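Long-range contacts in xylulose kinase (Bifidobacterium adolescentis ATCC 15703, PDB 3I8B), which probably catalyses the ATP-dependent phosphorylation of D-xylulose to D-xylulose 5-phosphate: residues 92-98 / 140-146; 103-107 / 126-130; 158-164 / 233-239. One frame throughout, in Å; residues are numbered along the deposited sequence.

Contact 1 (92-98 / 140-146); sequences LWNDTSS and ASYTLTK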
ATOM      1  N   LEU A  92      -7.447   1.098 -11.180  1.00 11.93           N
ATOM      2  CA  LEU A  92      -7.071   1.083  -9.779  1.00  9.16           C
ATOM      3  C   LEU A  92      -6.234  -0.126  -9.379  1.00 12.34           C
ATOM      4  O   LEU A  92      -6.041  -1.064 -10.179  1.00 11.16           O
ATOM      5  CB  LEU A  92      -8.339   1.177  -8.918  1.00 10.32           C
ATOM      6  CG  LEU A  92      -9.255   2.361  -9.250  1.00 10.56           C
ATOM      7  CD1 LEU A  92     -10.405   2.492  -8.216  1.00  9.80           C
ATOM      8  CD2 LEU A  92      -8.442   3.661  -9.340  1.00  8.62           C
ATOM      9  N   TRP A  93      -5.741  -0.103  -8.142  1.00 10.46           N
ATOM     10  CA  TRP A  93      -4.878  -1.167  -7.629  1.00 13.85           C
ATOM     11  C   TRP A  93      -5.505  -2.557  -7.799  1.00 15.26           C
ATOM     12  O   TRP A  93      -4.790  -3.553  -7.956  1.00 15.61           O
ATOM     13  CB  TRP A  93      -4.558  -0.942  -6.149  1.00 11.15           C
ATOM     14  CG  TRP A  93      -5.778  -1.096  -5.275  1.00 12.93           C
ATOM     15  CD1 TRP A  93      -6.739  -0.160  -5.049  1.00 11.57           C
ATOM     16  CD2 TRP A  93      -6.176  -2.268  -4.543  1.00 14.96           C
ATOM     17  NE1 TRP A  93      -7.706  -0.667  -4.213  1.00 15.73           N
ATOM     18  CE2 TRP A  93      -7.387  -1.956  -3.885  1.00 14.76           C
ATOM     19  CE3 TRP A  93      -5.622  -3.541  -4.370  1.00 15.52           C
ATOM     20  CZ2 TRP A  93      -8.060  -2.874  -3.063  1.00 16.73           C
ATOM     21  CZ3 TRP A  93      -6.298  -4.462  -3.555  1.00 18.04           C
ATOM     22  CH2 TRP A  93      -7.503  -4.119  -2.914  1.00 14.63           C
ATOM     23  N   ASN A  94      -6.833  -2.618  -7.756  1.00 13.20           N
ATOM     24  CA  ASN A  94      -7.548  -3.896  -7.819  1.00 16.24           C
ATOM     25  C   ASN A  94      -8.137  -4.226  -9.186  1.00 15.08           C
ATOM     26  O   ASN A  94      -8.834  -5.228  -9.338  1.00 15.13           O
ATOM     27  CB  ASN A  94      -8.639  -3.988  -6.742  1.00 14.92           C
ATOM     28  CG  ASN A  94      -9.618  -2.818  -6.785  1.00 13.00           C
ATOM     29  OD1 ASN A  94      -9.454  -1.884  -7.560  1.00 14.77           O
ATOM     30  ND2 ASN A  94     -10.655  -2.881  -5.956  1.00 17.41           N
ATOM     31  N   ASP A  95      -7.881  -3.374 -10.170  1.00 13.38           N
ATOM     32  CA  ASP A  95      -8.149  -3.736 -11.556  1.00 13.71           C
ATOM     33  C   ASP A  95      -7.194  -4.859 -11.951  1.00 13.49           C
ATOM     34  O   ASP A  95      -5.995  -4.792 -11.674  1.00 12.96           O
ATOM     35  CB  ASP A  95      -7.934  -2.544 -12.487  1.00 12.50           C
ATOM     36  CG  ASP A  95      -7.859  -2.957 -13.957  1.00 16.57           C
ATOM     37  OD1 ASP A  95      -8.915  -3.280 -14.528  1.00 10.59           O
ATOM     38  OD2 ASP A  95      -6.742  -2.939 -14.544  1.00 16.69           O
ATOM     39  N   THR A  96      -7.720  -5.898 -12.588  1.00 14.36           N
ATOM     40  CA  THR A  96      -6.886  -7.004 -13.064  1.00 14.06           C
ATOM     41  C   THR A  96      -6.757  -7.025 -14.592  1.00 14.46           C
ATOM     42  O   THR A  96      -6.182  -7.956 -15.151  1.00 13.08           O
ATOM     43  CB  THR A  96      -7.472  -8.357 -12.654  1.00 18.32           C
ATOM     44  OG1 THR A  96      -8.813  -8.452 -13.155  1.00 16.07           O
ATOM     45  CG2 THR A  96      -7.475  -8.496 -11.151  1.00 15.29           C
ATOM     46  N   SER A  97      -7.324  -6.021 -15.252  1.00 12.17           N
ATOM     47  CA  SER A  97      -7.196  -5.859 -16.702  1.00 16.71           C
ATOM     48  C   SER A  97      -5.745  -5.941 -17.183  1.00 16.14           C
ATOM     49  O   SER A  97      -5.471  -6.499 -18.242  1.00 14.21           O
ATOM     50  CB  SER A  97      -7.762  -4.504 -17.145  1.00 13.61           C
ATOM     51  OG  SER A  97      -9.165  -4.435 -16.973  1.00 19.44           O
ATOM     52  N   SER A  98      -4.828  -5.377 -16.401  1.00 13.86           N
ATOM     53  CA  SER A  98      -3.450  -5.187 -16.831  1.00 12.77           C
ATOM     54  C   SER A  98      -2.552  -6.376 -16.515  1.00 13.57           C
ATOM     55  O   SER A  98      -1.329  -6.298 -16.683  1.00 13.68           O
ATOM     56  CB  SER A  98      -2.879  -3.920 -16.180  1.00 10.71           C
ATOM     57  OG  SER A  98      -2.946  -4.024 -14.769  1.00 11.24           O
ATOM     58  N   ALA A 140      -0.385  -6.695 -11.684  1.00 11.99           N
ATOM     59  CA  ALA A 140      -1.447  -5.889 -12.281  1.00 12.93           C
ATOM     60  C   ALA A 140      -1.718  -4.586 -11.528  1.00 11.80           C
ATOM     61  O   ALA A 140      -2.220  -3.625 -12.114  1.00 12.40           O
ATOM     62  CB  ALA A 140      -2.733  -6.710 -12.378  1.00 13.20           C
ATOM     63  N   SER A 141      -1.404  -4.551 -10.237  1.00  9.75           N
ATOM     64  CA  SER A 141      -1.680  -3.354  -9.440  1.00 11.88           C
ATOM     65  C   SER A 141      -0.959  -2.126  -9.957  1.00 12.42           C
ATOM     66  O   SER A 141      -1.512  -1.025  -9.952  1.00 14.45           O
ATOM     67  CB  SER A 141      -1.282  -3.561  -7.974  1.00 12.59           C
ATOM     68  OG  SER A 141      -2.192  -4.421  -7.323  1.00 15.03           O
ATOM     69  N   TYR A 142       0.285  -2.321 -10.385  1.00 11.87           N
ATOM     70  CA  TYR A 142       1.207  -1.217 -10.602  1.00  8.12           C
ATOM     71  C   TYR A 142       0.913  -0.313 -11.796  1.00  9.21           C
ATOM     72  O   TYR A 142       0.447  -0.760 -12.845  1.00 12.41           O
ATOM     73  CB  TYR A 142       2.648  -1.720 -10.635  1.00 10.05           C
ATOM     74  CG  TYR A 142       3.038  -2.496  -9.401  1.00 14.10           C
ATOM     75  CD1 TYR A 142       2.323  -2.357  -8.210  1.00 13.69           C
ATOM     76  CD2 TYR A 142       4.126  -3.361  -9.415  1.00 11.58           C
ATOM     77  CE1 TYR A 142       2.679  -3.069  -7.074  1.00 13.81           C
ATOM     78  CE2 TYR A 142       4.492  -4.065  -8.294  1.00 13.01           C
ATOM     79  CZ  TYR A 142       3.770  -3.916  -7.123  1.00 15.51           C
ATOM     80  OH  TYR A 142       4.149  -4.627  -6.005  1.00 16.24           O
ATOM     81  N   THR A 143       1.188   0.980 -11.600  1.00 11.86           N
ATOM     82  CA  THR A 143       0.801   2.021 -12.532  1.00  8.93           C
ATOM     83  C   THR A 143       1.315   1.762 -13.951  1.00  9.89           C
ATOM     84  O   THR A 143       0.576   1.915 -14.918  1.00  8.92           O
ATOM     85  CB  THR A 143       1.310   3.416 -12.062  1.00  8.67           C
ATOM     86  OG1 THR A 143       1.132   3.542 -10.641  1.00 10.92           O
ATOM     87  CG2 THR A 143       0.554   4.533 -12.785  1.00  6.84           C
ATOM     88  N   LEU A 144       2.591   1.415 -14.072  1.00  7.24           N
ATOM     89  CA  LEU A 144       3.172   1.163 -15.390  1.00 10.45           C
ATOM     90  C   LEU A 144       2.357   0.129 -16.169  1.00 10.60           C
ATOM     91  O   LEU A 144       2.211   0.238 -17.383  1.00 11.19           O
ATOM     92  CB  LEU A 144       4.625   0.694 -15.279  1.00  7.95           C
ATOM     93  CG  LEU A 144       5.369   0.536 -16.613  1.00 11.31           C
ATOM     94  CD1 LEU A 144       5.430   1.873 -17.372  1.00  9.69           C
ATOM     95  CD2 LEU A 144       6.777  -0.003 -16.378  1.00 11.45           C
ATOM     96  N   THR A 145       1.821  -0.872 -15.475  1.00 11.44           N
ATOM     97  CA  THR A 145       1.074  -1.929 -16.168  1.00 12.40           C
ATOM     98  C   THR A 145      -0.218  -1.376 -16.759  1.00 14.47           C
ATOM     99  O   THR A 145      -0.646  -1.812 -17.828  1.00 11.48           O
ATOM    100  CB  THR A 145       0.787  -3.154 -15.280  1.00 11.99           C
ATOM    101  OG1 THR A 145      -0.322  -2.880 -14.412  1.00 13.55           O
ATOM    102  CG2 THR A 145       2.023  -3.508 -14.453  1.00 11.82           C
ATOM    103  N   LYS A 146      -0.805  -0.390 -16.078  1.00 11.63           N
ATOM    104  CA  LYS A 146      -2.026   0.262 -16.555  1.00 13.33           C
ATOM    105  C   LYS A 146      -1.742   1.062 -17.824  1.00 12.09           C
ATOM    106  O   LYS A 146      -2.507   1.010 -18.797  1.00 11.90           O
ATOM    107  CB  LYS A 146      -2.602   1.205 -15.491  1.00 11.51           C
ATOM    108  CG  LYS A 146      -2.814   0.592 -14.117  1.00 13.29           C
ATOM    109  CD  LYS A 146      -3.608  -0.727 -14.181  1.00  9.85           C
ATOM    110  CE  LYS A 146      -4.091  -1.109 -12.783  1.00  8.83           C
ATOM    111  NZ  LYS A 146      -4.702  -2.466 -12.763  1.00 11.42           N
TER
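A140 turns its CB toward the loop 92-98, resting 3.8 Å from D95 O. That loop, opened by a type I beta turn from L92 to D95, meets the start of helix 143-153 in the N-terminal, actin-like ATPase domain of this FGGY kinase. S141 OG donates to W93 O (2.8 Å), the hydroxyl tilted 17° from the carbonyl plane; W93 bonds T14 through its indole and lies near H75, a predicted substrate-binding residue. In the first turn of the helix, T145 OG1 donates to Y142 O and accepts from S98 OG at 2.9 Å, a hydroxyl relay joining the two segments. K146, one residue on, donates to the same S98 hydroxyl. Its chain bends at chi2 (-51°) and then runs straight, carrying NZ alongside the D95 side chain, which runs the opposite way, to a salt bridge with D95 OD2; A140 O and, weakly, L92 O also accept from it. Replacing this lysine by alanine removes the ammonium group, which is likely to leave the D95 carboxylate without its countercharge. That carboxylate is fixed at both oxygens: S97 OG reaches the syn lone pair of D95 OD1, and K146 NZ the anti lone pair of D95 OD2 at 2.7 Å.

Contact 2 (103-107 / 126-130); sequences AALIE and GKQRW
W130 NE1 donates to L105 O over 2.9 Å, the one hydrogen bond between these two helical segments. The bond is nearly straight at the hydrogen (165°), and the acceptor lies almost in the indole plane, at the ring's edge. At the acceptor the geometry is less regular: NE1 stands 70° out of the carbonyl plane, away from the lone pairs, as fits a helix carbonyl approached from the flank while its C=O points along the helix. The N-H edge of the indole is thus directed at the backbone of helix 99-110. Beyond NE1, the benzo part of the indole packs on L105, whose CB and CD2 each come within 3.7 Å of W130 CZ2; the two side chains cross at about a right angle.

The short segments run at 92° to one another, with axes 9.0 Å apart, and the backbones come closest where I106 meets G126. There, G126 CA makes a CA-H...O contact with I106 O at 3.5 Å, and a beta carbon on G126 would collide with that oxygen. I106 flanks this spot with its branches parted: CG2, lying anti to the backbone N, touches K127 CG at 4.0 Å, while CG1 turns to W130 CD1. K127 offers the aliphatic root of its chain to this contact.

The pair is buried among further helices of the N-terminal domain. L105 also packs on M219 and V220 and W130 on L216, all of helix 214-225, while T145 and L144 of helix 143-153 cover L105 and W130 respectively.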
ATOM      1  N   ALA A 103       2.734  -9.484 -16.812  1.00 13.46           N
ATOM      2  CA  ALA A 103       3.457 -10.674 -17.266  1.00 15.52           C
ATOM      3  C   ALA A 103       4.453 -10.334 -18.373  1.00 15.24           C
ATOM      4  O   ALA A 103       5.614 -10.748 -18.331  1.00 15.11           O
ATOM      5  CB  ALA A 103       2.482 -11.741 -17.744  1.00 11.20           C
ATOM      6  N   ALA A 104       3.984  -9.579 -19.363  1.00 12.79           N
ATOM      7  CA  ALA A 104       4.813  -9.194 -20.497  1.00 14.68           C
ATOM      8  C   ALA A 104       6.021  -8.330 -20.092  1.00 13.51           C
ATOM      9  O   ALA A 104       7.123  -8.497 -20.627  1.00 12.73           O
ATOM     10  CB  ALA A 104       3.959  -8.479 -21.546  1.00 15.64           C
ATOM     11  N   LEU A 105       5.816  -7.405 -19.153  1.00 13.31           N
ATOM     12  CA  LEU A 105       6.913  -6.559 -18.671  1.00 12.91           C
ATOM     13  C   LEU A 105       8.046  -7.405 -18.116  1.00 10.74           C
ATOM     14  O   LEU A 105       9.220  -7.113 -18.330  1.00 12.14           O
ATOM     15  CB  LEU A 105       6.422  -5.592 -17.581  1.00 12.41           C
ATOM     16  CG  LEU A 105       5.603  -4.403 -18.071  1.00 12.73           C
ATOM     17  CD1 LEU A 105       4.863  -3.740 -16.913  1.00 15.21           C
ATOM     18  CD2 LEU A 105       6.522  -3.418 -18.766  1.00 17.92           C
ATOM     19  N   ILE A 106       7.683  -8.443 -17.380  1.00 10.90           N
ATOM     20  CA  ILE A 106       8.671  -9.346 -16.808  1.00 15.67           C
ATOM     21  C   ILE A 106       9.459 -10.065 -17.913  1.00 15.05           C
ATOM     22  O   ILE A 106      10.693 -10.088 -17.894  1.00 12.70           O
ATOM     23  CB  ILE A 106       8.017 -10.374 -15.847  1.00 14.85           C
ATOM     24  CG1 ILE A 106       7.552  -9.680 -14.560  1.00 12.45           C
ATOM     25  CG2 ILE A 106       8.999 -11.500 -15.513  1.00 11.32           C
ATOM     26  CD1 ILE A 106       6.500 -10.447 -13.809  1.00 14.80           C
ATOM     27  N   GLU A 107       8.740 -10.632 -18.880  1.00 15.13           N
ATOM     28  CA  GLU A 107       9.381 -11.326 -20.000  1.00 16.40           C
ATOM     29  C   GLU A 107      10.265 -10.359 -20.799  1.00 16.29           C
ATOM     30  O   GLU A 107      11.369 -10.706 -21.226  1.00 15.70           O
ATOM     31  CB  GLU A 107       8.332 -11.969 -20.902  1.00 14.13           C
ATOM     32  CG  GLU A 107       7.634 -13.191 -20.285  1.00 18.95           C
ATOM     33  CD  GLU A 107       6.687 -13.914 -21.254  1.00 18.75           C
ATOM     34  OE1 GLU A 107       6.415 -13.402 -22.362  1.00 21.54           O
ATOM     35  OE2 GLU A 107       6.200 -15.003 -20.902  1.00 22.19           O
ATOM     36  N   GLY A 126      13.885 -11.719 -15.269  1.00 17.74           N
ATOM     37  CA  GLY A 126      13.128 -10.502 -15.468  1.00 15.27           C
ATOM     38  C   GLY A 126      12.633  -9.978 -14.134  1.00 15.65           C
ATOM     39  O   GLY A 126      12.718  -8.787 -13.871  1.00 13.19           O
ATOM     40  N   LYS A 127      12.122 -10.871 -13.291  1.00 14.65           N
ATOM     41  CA  LYS A 127      11.672 -10.467 -11.965  1.00 17.93           C
ATOM     42  C   LYS A 127      12.810  -9.798 -11.207  1.00 15.56           C
ATOM     43  O   LYS A 127      12.628  -8.735 -10.638  1.00 15.45           O
ATOM     44  CB  LYS A 127      11.115 -11.650 -11.168  1.00 16.09           C
ATOM     45  CG  LYS A 127       9.782 -12.169 -11.679  1.00 18.51           C
ATOM     46  CD  LYS A 127       9.265 -13.315 -10.805  1.00 21.37           C
ATOM     47  CE  LYS A 127       7.901 -13.794 -11.285  1.00 24.71           C
ATOM     48  NZ  LYS A 127       7.686 -15.239 -10.978  1.00 34.14           N
ATOM     49  N   GLN A 128      13.987 -10.411 -11.224  1.00 14.85           N
ATOM     50  CA  GLN A 128      15.137  -9.880 -10.504  1.00 14.69           C
ATOM     51  C   GLN A 128      15.572  -8.514 -11.024  1.00 17.20           C
ATOM     52  O   GLN A 128      15.974  -7.639 -10.246  1.00 15.34           O
ATOM     53  CB  GLN A 128      16.303 -10.868 -10.584  1.00 18.94           C
ATOM     54  CG  GLN A 128      17.653 -10.271 -10.243  1.00 20.55           C
ATOM     55  CD  GLN A 128      18.738 -11.325 -10.166  1.00 23.62           C
ATOM     56  OE1 GLN A 128      18.533 -12.399  -9.590  1.00 27.02           O
ATOM     57  NE2 GLN A 128      19.894 -11.032 -10.751  1.00 24.29           N
ATOM     58  N   ARG A 129      15.507  -8.332 -12.340  1.00 14.87           N
ATOM     59  CA  ARG A 129      15.893  -7.059 -12.950  1.00 14.05           C
ATOM     60  C   ARG A 129      14.915  -5.929 -12.598  1.00 12.98           C
ATOM     61  O   ARG A 129      15.319  -4.763 -12.458  1.00 16.60           O
ATOM     62  CB  ARG A 129      16.028  -7.210 -14.468  1.00 16.64           C
ATOM     63  CG  ARG A 129      17.343  -7.874 -14.907  1.00 16.60           C
ATOM     64  CD  ARG A 129      17.282  -8.325 -16.384  1.00 18.41           C
ATOM     65  NE  ARG A 129      18.556  -8.893 -16.824  1.00 17.24           N
ATOM     66  CZ  ARG A 129      18.743  -9.528 -17.976  1.00 20.71           C
ATOM     67  NH1 ARG A 129      17.736  -9.682 -18.827  1.00 13.90           N
ATOM     68  NH2 ARG A 129      19.946 -10.006 -18.280  1.00 21.14           N
ATOM     69  N   TRP A 130      13.636  -6.269 -12.464  1.00 10.33           N
ATOM     70  CA  TRP A 130      12.634  -5.294 -12.027  1.00 11.38           C
ATOM     71  C   TRP A 130      12.875  -4.874 -10.582  1.00 12.14           C
ATOM     72  O   TRP A 130      12.869  -3.680 -10.254  1.00 12.68           O
ATOM     73  CB  TRP A 130      11.204  -5.837 -12.197  1.00  9.46           C
ATOM     74  CG  TRP A 130      10.687  -5.663 -13.584  1.00 11.01           C
ATOM     75  CD1 TRP A 130      10.549  -6.637 -14.550  1.00 12.51           C
ATOM     76  CD2 TRP A 130      10.255  -4.436 -14.185  1.00  8.30           C
ATOM     77  NE1 TRP A 130      10.052  -6.078 -15.708  1.00 12.47           N
ATOM     78  CE2 TRP A 130       9.870  -4.731 -15.510  1.00 11.43           C
ATOM     79  CE3 TRP A 130      10.148  -3.118 -13.725  1.00  9.58           C
ATOM     80  CZ2 TRP A 130       9.389  -3.754 -16.383  1.00 10.49           C
ATOM     81  CZ3 TRP A 130       9.676  -2.142 -14.598  1.00 10.89           C
ATOM     82  CH2 TRP A 130       9.304  -2.467 -15.911  1.00 12.51           C
TER

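Contact 3 (158-164 / 233-239); sequences VKKIAAI and HAEAIVL
The imidazole of H233 meets the segment 158-164 by its edge, where V158 O accepts from NE2 at 3.2 Å, 18° out of the ring plane. The carbonyl carbon of I161 also lies at the ring edge, in its plane. V158 O belongs to a type I beta turn, V158 to I161, and also takes the turn's own I161 N, so one carbonyl is held by two donors. The ring reaches across because CG sits anti to the H233 backbone N (chi1 -160°), projecting it from the last turn of helix 227-236 onto the beta turn.

Past the turn, the chain enters strand 163-165, which pairs with strand 78-80. A162 and A163 both face L80 there, forming a classic beta bulge. On its other side the strand takes up the segment following the helix through a single parallel bridge between A163 and V238: V238 N donates to A162 O at 2.8 Å, nearly straight, and I164 N to V238 O at 3.3 Å. A163 CA makes a further CA-H...O contact with V238 O.

I237 faces two isoleucines with separate branches. Its CD1 meets I161 CG2, while its CG2 meets I164 CG1, each pair 4.0 Å apart. CB of A163 lies equally near CB of V238, and I164 CB touches L239 CD2 more loosely.

The bridge borders a metal site: the V238 side chain is about 6 Å from the magnesium ion, whose ligands come from E190, L192 and T241. Where the helix ends, one water donates to A162 O and to A236 O, 2.7 Å from each.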
ATOM      1  N   VAL A 158      -3.564   6.645 -25.444  1.00 10.28           N
ATOM      2  CA  VAL A 158      -2.222   6.650 -24.891  1.00 11.26           C
ATOM      3  C   VAL A 158      -1.406   7.786 -25.496  1.00 13.62           C
ATOM      4  O   VAL A 158      -0.593   8.409 -24.808  1.00 10.36           O
ATOM      5  CB  VAL A 158      -1.504   5.298 -25.003  1.00 11.77           C
ATOM      6  CG1 VAL A 158      -0.610   5.242 -26.277  1.00 13.42           C
ATOM      7  CG2 VAL A 158      -0.662   5.075 -23.757  1.00  9.56           C
ATOM      8  N   LYS A 159      -1.683   8.090 -26.763  1.00 14.54           N
ATOM      9  CA  LYS A 159      -0.975   9.142 -27.489  1.00 11.19           C
ATOM     10  C   LYS A 159      -1.344  10.551 -27.023  1.00 14.56           C
ATOM     11  O   LYS A 159      -0.618  11.503 -27.316  1.00 13.96           O
ATOM     12  CB  LYS A 159      -1.218   9.017 -28.997  1.00 18.40           C
ATOM     13  CG  LYS A 159      -0.504   7.830 -29.655  1.00 14.64           C
ATOM     14  CD  LYS A 159      -0.809   7.793 -31.153  1.00 21.16           C
ATOM     15  CE  LYS A 159      -0.413   6.455 -31.773  1.00 22.26           C
ATOM     16  NZ  LYS A 159      -0.998   6.287 -33.134  1.00 24.77           N
ATOM     17  N   LYS A 160      -2.462  10.694 -26.309  1.00 11.80           N
ATOM     18  CA  LYS A 160      -2.865  12.011 -25.770  1.00 10.26           C
ATOM     19  C   LYS A 160      -2.229  12.330 -24.407  1.00 11.23           C
ATOM     20  O   LYS A 160      -2.367  13.439 -23.892  1.00  9.98           O
ATOM     21  CB  LYS A 160      -4.392  12.098 -25.622  1.00 12.01           C
ATOM     22  CG  LYS A 160      -5.195  11.926 -26.909  1.00 14.81           C
ATOM     23  CD  LYS A 160      -6.681  12.172 -26.632  1.00 19.15           C
ATOM     24  CE  LYS A 160      -7.558  11.607 -27.738  1.00 28.06           C
ATOM     25  NZ  LYS A 160      -8.997  11.967 -27.562  1.00 28.03           N
ATOM     26  N   ILE A 161      -1.592  11.342 -23.797  1.00 11.45           N
ATOM     27  CA  ILE A 161      -1.039  11.526 -22.460  1.00 11.34           C
ATOM     28  C   ILE A 161      -0.078  12.714 -22.430  1.00 12.89           C
ATOM     29  O   ILE A 161       0.906  12.725 -23.166  1.00 11.49           O
ATOM     30  CB  ILE A 161      -0.310  10.260 -21.981  1.00  8.28           C
ATOM     31  CG1 ILE A 161      -1.285   9.086 -21.917  1.00 11.09           C
ATOM     32  CG2 ILE A 161       0.309  10.482 -20.594  1.00 11.59           C
ATOM     33  CD1 ILE A 161      -0.750   7.867 -21.205  1.00  9.83           C
ATOM     34  N   ALA A 162      -0.383  13.720 -21.609  1.00 10.93           N
ATOM     35  CA  ALA A 162       0.557  14.801 -21.320  1.00  9.89           C
ATOM     36  C   ALA A 162       1.129  14.687 -19.899  1.00  9.82           C
ATOM     37  O   ALA A 162       2.195  15.228 -19.597  1.00 12.47           O
ATOM     38  CB  ALA A 162      -0.095  16.156 -21.540  1.00  7.53           C
ATOM     39  N   ALA A 163       0.411  13.991 -19.020  1.00 11.30           N
ATOM     40  CA  ALA A 163       0.876  13.778 -17.652  1.00 11.47           C
ATOM     41  C   ALA A 163       0.314  12.475 -17.083  1.00  9.83           C
ATOM     42  O   ALA A 163      -0.796  12.072 -17.407  1.00  7.27           O
ATOM     43  CB  ALA A 163       0.501  14.985 -16.736  1.00  7.01           C
ATOM     44  N   ILE A 164       1.093  11.814 -16.239  1.00  7.07           N
ATOM     45  CA  ILE A 164       0.596  10.655 -15.519  1.00  8.08           C
ATOM     46  C   ILE A 164       0.762  10.941 -14.039  1.00  9.60           C
ATOM     47  O   ILE A 164       1.824  11.382 -13.629  1.00  9.00           O
ATOM     48  CB  ILE A 164       1.407   9.385 -15.844  1.00  9.80           C
ATOM     49  CG1 ILE A 164       1.597   9.219 -17.362  1.00  7.78           C
ATOM     50  CG2 ILE A 164       0.712   8.162 -15.255  1.00  7.48           C
ATOM     51  CD1 ILE A 164       2.560   8.103 -17.717  1.00 10.37           C
ATOM     52  N   HIS A 233       7.857  10.687 -26.559  1.00 10.84           N
ATOM     53  CA  HIS A 233       6.674  10.841 -25.719  1.00 10.07           C
ATOM     54  C   HIS A 233       7.070  10.734 -24.243  1.00  9.91           C
ATOM     55  O   HIS A 233       6.728  11.592 -23.439  1.00 11.78           O
ATOM     56  CB  HIS A 233       5.654   9.752 -26.071  1.00 10.51           C
ATOM     57  CG  HIS A 233       4.251  10.052 -25.637  1.00  9.99           C
ATOM     58  ND1 HIS A 233       3.926  11.108 -24.805  1.00 13.33           N
ATOM     59  CD2 HIS A 233       3.086   9.417 -25.899  1.00 11.52           C
ATOM     60  CE1 HIS A 233       2.626  11.113 -24.584  1.00 11.35           C
ATOM     61  NE2 HIS A 233       2.088  10.096 -25.243  1.00 17.25           N
ATOM     62  N   ALA A 234       7.800   9.681 -23.887  1.00 10.50           N
ATOM     63  CA  ALA A 234       8.134   9.429 -22.489  1.00 10.03           C
ATOM     64  C   ALA A 234       8.987  10.547 -21.891  1.00 12.42           C
ATOM     65  O   ALA A 234       8.895  10.828 -20.696  1.00  9.13           O
ATOM     66  CB  ALA A 234       8.816   8.057 -22.323  1.00  9.23           C
ATOM     67  N   GLU A 235       9.796  11.192 -22.728  1.00 11.94           N
ATOM     68  CA  GLU A 235      10.541  12.375 -22.316  1.00 12.00           C
ATOM     69  C   GLU A 235       9.632  13.569 -22.128  1.00 11.38           C
ATOM     70  O   GLU A 235       9.842  14.368 -21.225  1.00 14.81           O
ATOM     71  CB  GLU A 235      11.628  12.746 -23.338  1.00 10.74           C
ATOM     72  CG  GLU A 235      12.835  11.817 -23.300  1.00 21.16           C
ATOM     73  CD  GLU A 235      13.381  11.629 -21.887  1.00 25.00           C
ATOM     74  OE1 GLU A 235      13.721  12.637 -21.229  1.00 27.28           O
ATOM     75  OE2 GLU A 235      13.474  10.469 -21.433  1.00 26.71           O
ATOM     76  N   ALA A 236       8.635  13.708 -22.991  1.00 12.90           N
ATOM     77  CA  ALA A 236       7.784  14.895 -22.958  1.00 12.77           C
ATOM     78  C   ALA A 236       6.745  14.864 -21.816  1.00 11.34           C
ATOM     79  O   ALA A 236       6.257  15.898 -21.401  1.00  8.27           O
ATOM     80  CB  ALA A 236       7.089  15.079 -24.302  1.00 14.10           C
ATOM     81  N   ILE A 237       6.420  13.677 -21.320  1.00  9.09           N
ATOM     82  CA  ILE A 237       5.354  13.510 -20.319  1.00  9.45           C
ATOM     83  C   ILE A 237       5.692  14.174 -18.980  1.00 11.89           C
ATOM     84  O   ILE A 237       6.816  14.049 -18.488  1.00 11.37           O
ATOM     85  CB  ILE A 237       5.028  12.004 -20.110  1.00 10.33           C
ATOM     86  CG1 ILE A 237       4.199  11.484 -21.290  1.00  9.78           C
ATOM     87  CG2 ILE A 237       4.277  11.771 -18.783  1.00  8.19           C
ATOM     88  CD1 ILE A 237       4.182   9.954 -21.395  1.00  9.56           C
ATOM     89  N   VAL A 238       4.733  14.901 -18.406  1.00  9.61           N
ATOM     90  CA  VAL A 238       4.958  15.531 -17.110  1.00 10.83           C
ATOM     91  C   VAL A 238       4.664  14.487 -16.035  1.00 10.31           C
ATOM     92  O   VAL A 238       3.623  13.850 -16.080  1.00  9.32           O
ATOM     93  CB  VAL A 238       4.063  16.782 -16.892  1.00 11.32           C
ATOM     94  CG1 VAL A 238       4.212  17.296 -15.457  1.00  9.42           C
ATOM     95  CG2 VAL A 238       4.413  17.880 -17.893  1.00  8.84           C
ATOM     96  N   LEU A 239       5.612  14.289 -15.119  1.00  6.65           N
ATOM     97  CA  LEU A 239       5.483  13.366 -13.997  1.00 10.85           C
ATOM     98  C   LEU A 239       5.552  14.216 -12.727  1.00 10.34           C
ATOM     99  O   LEU A 239       6.226  15.236 -12.717  1.00 10.61           O
ATOM    100  CB  LEU A 239       6.618  12.325 -14.004  1.00 11.65           C
ATOM    101  CG  LEU A 239       6.745  11.434 -15.256  1.00 10.91           C
ATOM    102  CD1 LEU A 239       7.956  10.478 -15.164  1.00  8.27           C
ATOM    103  CD2 LEU A 239       5.460  10.672 -15.528  1.00  9.52           C
TER
HETATM  104  O   HOH W   1       3.661  16.515 -21.402  1.00 14.21           O

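From the N terminus, the chain passes four of the five strands of the N-terminal sheet before reaching the loop 92-98. Contact 1 returns it to this loop at 140-146 after a mainly helical excursion, and contact 2 falls wholly within that excursion, crossing helix 99-110 with helix 122-134. Contacts 1 and 2 touch through the start of helix 143-153. Contact 3 opens only after contact 1 has closed, and draws the end of helix 227-236 back to the chain just beyond helix 143-153. It touches neither of the others. Helix 143-153 is common ground: its first turn takes part in contact 1 and packs on contact 2, while V147 and V150 farther along pack against I164 and V158 of contact 3.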